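Local coordinates for protein trichothecene 3-O-acetyltransferase TRI101 (Fusarium sporotrichioides, PDB 2ZBA) that transfers an acetyl group from acetyl-CoA to the C3 hydroxyl of trichothecenes during the biosynthesis of mycotoxins such as T-2 toxin, at residues S280-R285 with S325-I330; L286-A291 with R438-E443. All blocks are in the same frame, centred on the assembly; numbering follows the deposited sequence.

Interaction 1: S280-R285 with S325-I330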
loop_
_atom_site.group_PDB
_atom_site.type_symbol
_atom_site.label_atom_id
_atom_site.label_comp_id
_atom_site.label_asym_id
_atom_site.label_seq_id
_atom_site.Cartn_x
_atom_site.Cartn_y
_atom_site.Cartn_z
ATOM N N SER A 280 -15.726 -2.311 -14.561
ATOM C CA SER A 280 -16.746 -1.376 -14.075
ATOM C C SER A 280 -16.340 0.074 -14.259
ATOM O O SER A 280 -17.152 0.896 -14.667
ATOM C CB SER A 280 -17.078 -1.655 -12.612
ATOM O OG SER A 280 -17.374 -3.028 -12.414
ATOM N N THR A 281 -15.088 0.383 -13.944
ATOM C CA THR A 281 -14.554 1.732 -14.135
ATOM C C THR A 281 -14.493 2.058 -15.620
ATOM O O THR A 281 -14.891 3.151 -16.044
ATOM C CB THR A 281 -13.138 1.885 -13.499
ATOM O OG1 THR A 281 -13.231 1.837 -12.061
ATOM C CG2 THR A 281 -12.525 3.173 -13.907
ATOM N N SER A 282 -14.005 1.108 -16.416
ATOM C CA SER A 282 -14.018 1.249 -17.878
ATOM C C SER A 282 -15.433 1.543 -18.368
ATOM O O SER A 282 -15.668 2.556 -19.022
ATOM C CB SER A 282 -13.450 -0.007 -18.552
ATOM O OG SER A 282 -12.058 -0.106 -18.319
ATOM N N ARG A 283 -16.367 0.662 -18.016
ATOM C CA ARG A 283 -17.777 0.831 -18.373
ATOM C C ARG A 283 -18.293 2.251 -18.172
ATOM O O ARG A 283 -18.756 2.866 -19.133
ATOM C CB ARG A 283 -18.649 -0.166 -17.615
ATOM C CG ARG A 283 -20.129 -0.016 -17.887
ATOM C CD ARG A 283 -20.880 -1.217 -17.375
ATOM N NE ARG A 283 -20.889 -1.305 -15.918
ATOM C CZ ARG A 283 -20.225 -2.221 -15.217
ATOM N NH1 ARG A 283 -19.467 -3.134 -15.834
ATOM N NH2 ARG A 283 -20.291 -2.210 -13.890
ATOM N N VAL A 284 -18.180 2.780 -16.946
ATOM C CA VAL A 284 -18.689 4.136 -16.658
ATOM C C VAL A 284 -17.942 5.220 -17.431
ATOM O O VAL A 284 -18.516 6.269 -17.738
ATOM C CB VAL A 284 -18.776 4.477 -15.134
ATOM C CG1 VAL A 284 -19.606 3.432 -14.378
ATOM C CG2 VAL A 284 -17.399 4.651 -14.507
ATOM N N ARG A 285 -16.681 4.951 -17.775
ATOM C CA ARG A 285 -15.849 5.907 -18.537
ATOM C C ARG A 285 -16.206 5.953 -20.020
ATOM O O ARG A 285 -15.820 6.883 -20.724
ATOM C CB ARG A 285 -14.356 5.600 -18.361
ATOM C CG ARG A 285 -13.764 6.135 -17.086
ATOM C CD ARG A 285 -12.371 5.567 -16.821
ATOM N NE ARG A 285 -11.787 6.209 -15.644
ATOM C CZ ARG A 285 -10.648 5.854 -15.055
ATOM N NH1 ARG A 285 -9.917 4.839 -15.540
ATOM N NH2 ARG A 285 -10.226 6.543 -13.991
ATOM N N SER A 325 -5.081 -2.281 -22.931
ATOM C CA SER A 325 -6.231 -2.700 -23.708
ATOM C C SER A 325 -6.930 -1.415 -24.160
ATOM O O SER A 325 -6.279 -0.370 -24.299
ATOM C CB SER A 325 -7.137 -3.571 -22.831
ATOM O OG SER A 325 -8.229 -4.118 -23.546
ATOM N N THR A 326 -8.237 -1.484 -24.402
ATOM C CA THR A 326 -9.029 -0.286 -24.692
ATOM C C THR A 326 -10.247 -0.301 -23.789
ATOM O O THR A 326 -10.729 -1.366 -23.425
ATOM C CB THR A 326 -9.498 -0.200 -26.179
ATOM O OG1 THR A 326 -10.292 -1.350 -26.503
ATOM C CG2 THR A 326 -8.301 -0.108 -27.142
ATOM N N VAL A 327 -10.730 0.879 -23.420
ATOM C CA VAL A 327 -11.907 1.006 -22.547
ATOM C C VAL A 327 -13.095 0.100 -22.959
ATOM O O VAL A 327 -13.661 -0.586 -22.119
ATOM C CB VAL A 327 -12.364 2.499 -22.392
ATOM C CG1 VAL A 327 -13.542 2.587 -21.453
ATOM C CG2 VAL A 327 -11.224 3.359 -21.856
ATOM N N ALA A 328 -13.452 0.094 -24.246
ATOM C CA ALA A 328 -14.583 -0.715 -24.733
ATOM C C ALA A 328 -14.297 -2.215 -24.679
ATOM O O ALA A 328 -15.181 -3.015 -24.370
ATOM N N GLU A 329 -13.054 -2.603 -24.973
ATOM C CA GLU A 329 -12.678 -4.017 -24.945
ATOM C C GLU A 329 -12.800 -4.579 -23.537
ATOM O O GLU A 329 -13.332 -5.672 -23.337
ATOM C CB GLU A 329 -11.242 -4.174 -25.432
ATOM C CG GLU A 329 -10.937 -5.455 -26.178
ATOM C CD GLU A 329 -9.797 -5.266 -27.170
ATOM O OE1 GLU A 329 -9.086 -6.253 -27.440
ATOM O OE2 GLU A 329 -9.599 -4.128 -27.661
ATOM N N ILE A 330 -12.291 -3.834 -22.562
ATOM C CA ILE A 330 -12.293 -4.301 -21.175
ATOM C C ILE A 330 -13.719 -4.346 -20.598
ATOM O O ILE A 330 -14.101 -5.329 -19.981
ATOM C CB ILE A 330 -11.300 -3.489 -20.276
ATOM C CG1 ILE A 330 -9.850 -3.796 -20.674
ATOM C CG2 ILE A 330 -11.534 -3.752 -18.769
ATOM C CD1 ILE A 330 -9.383 -5.226 -20.386
#
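Val327 sets one methyl against the backbone of Ser282. Its CG1 lies 3.2 Å from Ser282 O, a tight approach of a methyl to a carbonyl oxygen. CG1 stands anti to the backbone N of Val327 (chi1 -178°), which carries this branch to the helix 269-285. The same methyl is 3.9 Å from Ser282 CB and reaches the start of the Arg285 side chain, with CG1 4.4 Å from Arg285 CB. From the other direction, Ser282 CB sits 3.6 Å from Val327 O. The two residues thus lie against each other, each using its side chain on the other's carbonyl.

Ser282 OG is buried and hydrogen-bonded to Trp278 O, one turn back in its own helix. Ile330 CG2 lies against this OG at 3.7 Å, as a nonpolar neighbour. Arg285 gives only its base to the contact. Its extended chain leads the guanidinium away to Ser418 OG, Ser382 O and Asp441.

Thr326 is the N-cap of the helix 327-332, and its OG1 accepts a weak bond from Glu329 N. This helix starts directly after the edge strand 318-326, so the contact sets the C-terminal turns of 269-285 against a strand-to-helix junction. Ile330 also touches Arg341 of helix 335-344. On another flank of 269-285, Ser280 and Val284 pack on helix 439-446, and Thr281 meets Leu437 of strand 431-438.

Interaction 2: L286-A291 with R438-E443; sequences LARLDA and RDEDME
Arg288 grips Asp441 side-on with two nitrogens. Its NE gives a hydrogen bond of 2.9 Å to Asp441 OD1, and its NH2 gives one of 3.1 Å to Asp441 OD2. Both are fairly straight, the first at 162°. The two oxygens lie almost in the guanidinium plane and are met on their syn sides. The carboxylate is nevertheless tilted by 24° against the guanidinium.

Arg438 covers one face of the Arg288 guanidinium. The two flat groups are stacked nearly parallel, with centres 3.9 Å apart. Bending of the Arg438 chain at chi3 (59°) brings its end over Arg288. Glu440 touches the aliphatic part instead, with its CD 3.8 Å from Arg288 CD. The Arg288 chain, extended from CG to NE, spans from the loop to the first turn of helix 439-446.

Further out, Arg288 NH2 also gives a hydrogen bond to Ser380 O. Arg438 NE forms a salt bridge with Glu417, and Glu440 OE1 forms one with Arg444. The Asp441 carboxylate also serves Arg285.

The stack brings two like charges close, with Arg288 NH2 3.6 Å from Arg438 NE. The carboxylates of Asp441 and Glu417 probably balance them. With two arginines on its carboxylate, buried Asp441 is likely to stay ionised, and its paired bonds limit rotation of the Arg288 guanidinium.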
loop_
_atom_site.group_PDB
_atom_site.type_symbol
_atom_site.label_atom_id
_atom_site.label_comp_id
_atom_site.label_asym_id
_atom_site.label_seq_id
_atom_site.Cartn_x
_atom_site.Cartn_y
_atom_site.Cartn_z
ATOM N N LEU A 286 -16.937 4.947 -20.485
ATOM C CA LEU A 286 -17.506 4.951 -21.833
ATOM C C LEU A 286 -18.502 6.081 -22.054
ATOM O O LEU A 286 -18.810 6.417 -23.196
ATOM C CB LEU A 286 -18.177 3.620 -22.146
ATOM C CG LEU A 286 -17.240 2.457 -22.448
ATOM C CD1 LEU A 286 -18.057 1.196 -22.650
ATOM C CD2 LEU A 286 -16.393 2.799 -23.677
ATOM N N ALA A 287 -19.001 6.666 -20.965
ATOM C CA ALA A 287 -19.855 7.847 -21.060
ATOM C C ALA A 287 -19.068 9.127 -21.396
ATOM O O ALA A 287 -19.674 10.147 -21.721
ATOM C CB ALA A 287 -20.667 8.021 -19.777
ATOM N N ARG A 288 -17.733 9.077 -21.340
ATOM C CA ARG A 288 -16.914 10.287 -21.526
ATOM C C ARG A 288 -15.637 10.112 -22.368
ATOM O O ARG A 288 -14.955 11.085 -22.679
ATOM C CB ARG A 288 -16.595 10.965 -20.169
ATOM C CG ARG A 288 -15.716 10.152 -19.190
ATOM C CD ARG A 288 -15.037 11.049 -18.119
ATOM N NE ARG A 288 -14.058 10.298 -17.326
ATOM C CZ ARG A 288 -12.743 10.240 -17.578
ATOM N NH1 ARG A 288 -12.211 10.903 -18.607
ATOM N NH2 ARG A 288 -11.943 9.515 -16.798
ATOM N N LEU A 289 -15.327 8.877 -22.738
ATOM C CA LEU A 289 -14.175 8.575 -23.594
ATOM C C LEU A 289 -14.605 7.677 -24.756
ATOM O O LEU A 289 -15.481 6.831 -24.568
ATOM C CB LEU A 289 -13.095 7.841 -22.790
ATOM C CG LEU A 289 -12.410 8.493 -21.589
ATOM C CD1 LEU A 289 -11.673 7.418 -20.811
ATOM C CD2 LEU A 289 -11.455 9.592 -22.026
ATOM N N ASP A 290 -13.972 7.847 -25.927
ATOM C CA ASP A 290 -14.133 6.924 -27.080
ATOM C C ASP A 290 -13.978 5.469 -26.649
ATOM O O ASP A 290 -13.226 5.176 -25.721
ATOM C CB ASP A 290 -13.086 7.188 -28.183
ATOM C CG ASP A 290 -13.470 8.315 -29.137
ATOM O OD1 ASP A 290 -14.677 8.560 -29.364
ATOM O OD2 ASP A 290 -12.539 8.955 -29.693
ATOM N N ALA A 291 -14.675 4.565 -27.337
ATOM C CA ALA A 291 -14.568 3.120 -27.107
ATOM C C ALA A 291 -13.127 2.608 -27.259
ATOM O O ALA A 291 -12.692 1.726 -26.529
ATOM C CB ALA A 291 -15.515 2.362 -28.051
ATOM N N ARG A 438 -12.451 10.847 -10.541
ATOM C CA ARG A 438 -13.062 12.151 -10.800
ATOM C C ARG A 438 -14.583 12.083 -10.605
ATOM O O ARG A 438 -15.188 11.045 -10.850
ATOM C CB ARG A 438 -12.688 12.674 -12.202
ATOM C CG ARG A 438 -13.460 12.046 -13.371
ATOM C CD ARG A 438 -13.117 12.720 -14.699
ATOM N NE ARG A 438 -11.693 12.637 -15.029
ATOM C CZ ARG A 438 -11.096 13.340 -15.994
ATOM N NH1 ARG A 438 -11.798 14.178 -16.746
ATOM N NH2 ARG A 438 -9.793 13.207 -16.214
ATOM N N ASP A 439 -15.191 13.196 -10.188
ATOM C CA ASP A 439 -16.607 13.229 -9.757
ATOM C C ASP A 439 -17.605 12.500 -10.670
ATOM O O ASP A 439 -18.430 11.728 -10.173
ATOM C CB ASP A 439 -17.081 14.668 -9.510
ATOM C CG ASP A 439 -16.472 15.294 -8.254
ATOM O OD1 ASP A 439 -15.764 14.610 -7.486
ATOM O OD2 ASP A 439 -16.707 16.500 -8.043
ATOM N N GLU A 440 -17.532 12.731 -11.984
ATOM C CA GLU A 440 -18.508 12.133 -12.901
ATOM C C GLU A 440 -18.361 10.623 -13.010
ATOM O O GLU A 440 -19.362 9.923 -13.159
ATOM C CB GLU A 440 -18.521 12.814 -14.283
ATOM C CG GLU A 440 -17.298 12.573 -15.164
ATOM C CD GLU A 440 -17.214 13.564 -16.327
ATOM O OE1 GLU A 440 -18.086 13.520 -17.234
ATOM O OE2 GLU A 440 -16.258 14.370 -16.344
ATOM N N ASP A 441 -17.124 10.129 -12.915
ATOM C CA ASP A 441 -16.868 8.686 -12.862
ATOM C C ASP A 441 -17.392 8.115 -11.552
ATOM O O ASP A 441 -18.077 7.097 -11.551
ATOM C CB ASP A 441 -15.373 8.369 -12.970
ATOM C CG ASP A 441 -14.822 8.533 -14.382
ATOM O OD1 ASP A 441 -15.572 8.968 -15.280
ATOM O OD2 ASP A 441 -13.610 8.232 -14.574
HETATM N N MSE A 442 -17.055 8.771 -10.439
HETATM C CA MSE A 442 -17.554 8.354 -9.126
HETATM C C MSE A 442 -19.084 8.244 -9.080
HETATM O O MSE A 442 -19.611 7.256 -8.592
HETATM C CB MSE A 442 -17.052 9.288 -8.016
HETATM C CG MSE A 442 -17.297 8.754 -6.596
HETATM SE SE MSE A 442 -16.182 7.243 -6.068
HETATM C CE MSE A 442 -14.500 8.230 -5.621
ATOM N N GLU A 443 -19.785 9.256 -9.592
ATOM C CA GLU A 443 -21.250 9.291 -9.504
ATOM C C GLU A 443 -21.923 8.295 -10.448
ATOM O O GLU A 443 -22.966 7.728 -10.115
ATOM C CB GLU A 443 -21.811 10.717 -9.664
ATOM C CG GLU A 443 -21.439 11.499 -10.924
ATOM C CD GLU A 443 -22.049 12.914 -10.930
ATOM O OE1 GLU A 443 -23.296 13.024 -10.803
ATOM O OE2 GLU A 443 -21.292 13.913 -11.050
#

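Interactions 1 and 2 have centres 10 Å apart, on the same side of the chain's centre. Their segments alternate along the chain: 280-285, 286-291, 325-330, then 438-443. Helix 269-285 runs directly into the loop 286-291, so one continuous piece of chain serves both. The contacts also meet in space. The salt bridge between Arg285 and Asp441 is the polar joint between them. Ala328 N lies 2.9 Å from Ala291 O, a probable hydrogen bond, and Val327 CG1 packs on Leu286 CD2. Together they join helices 269-285, 327-332 and 439-446 near strands 318-326 and 431-438 of the seven-stranded sheet, away from the coenzyme A, toxin and calcium sites.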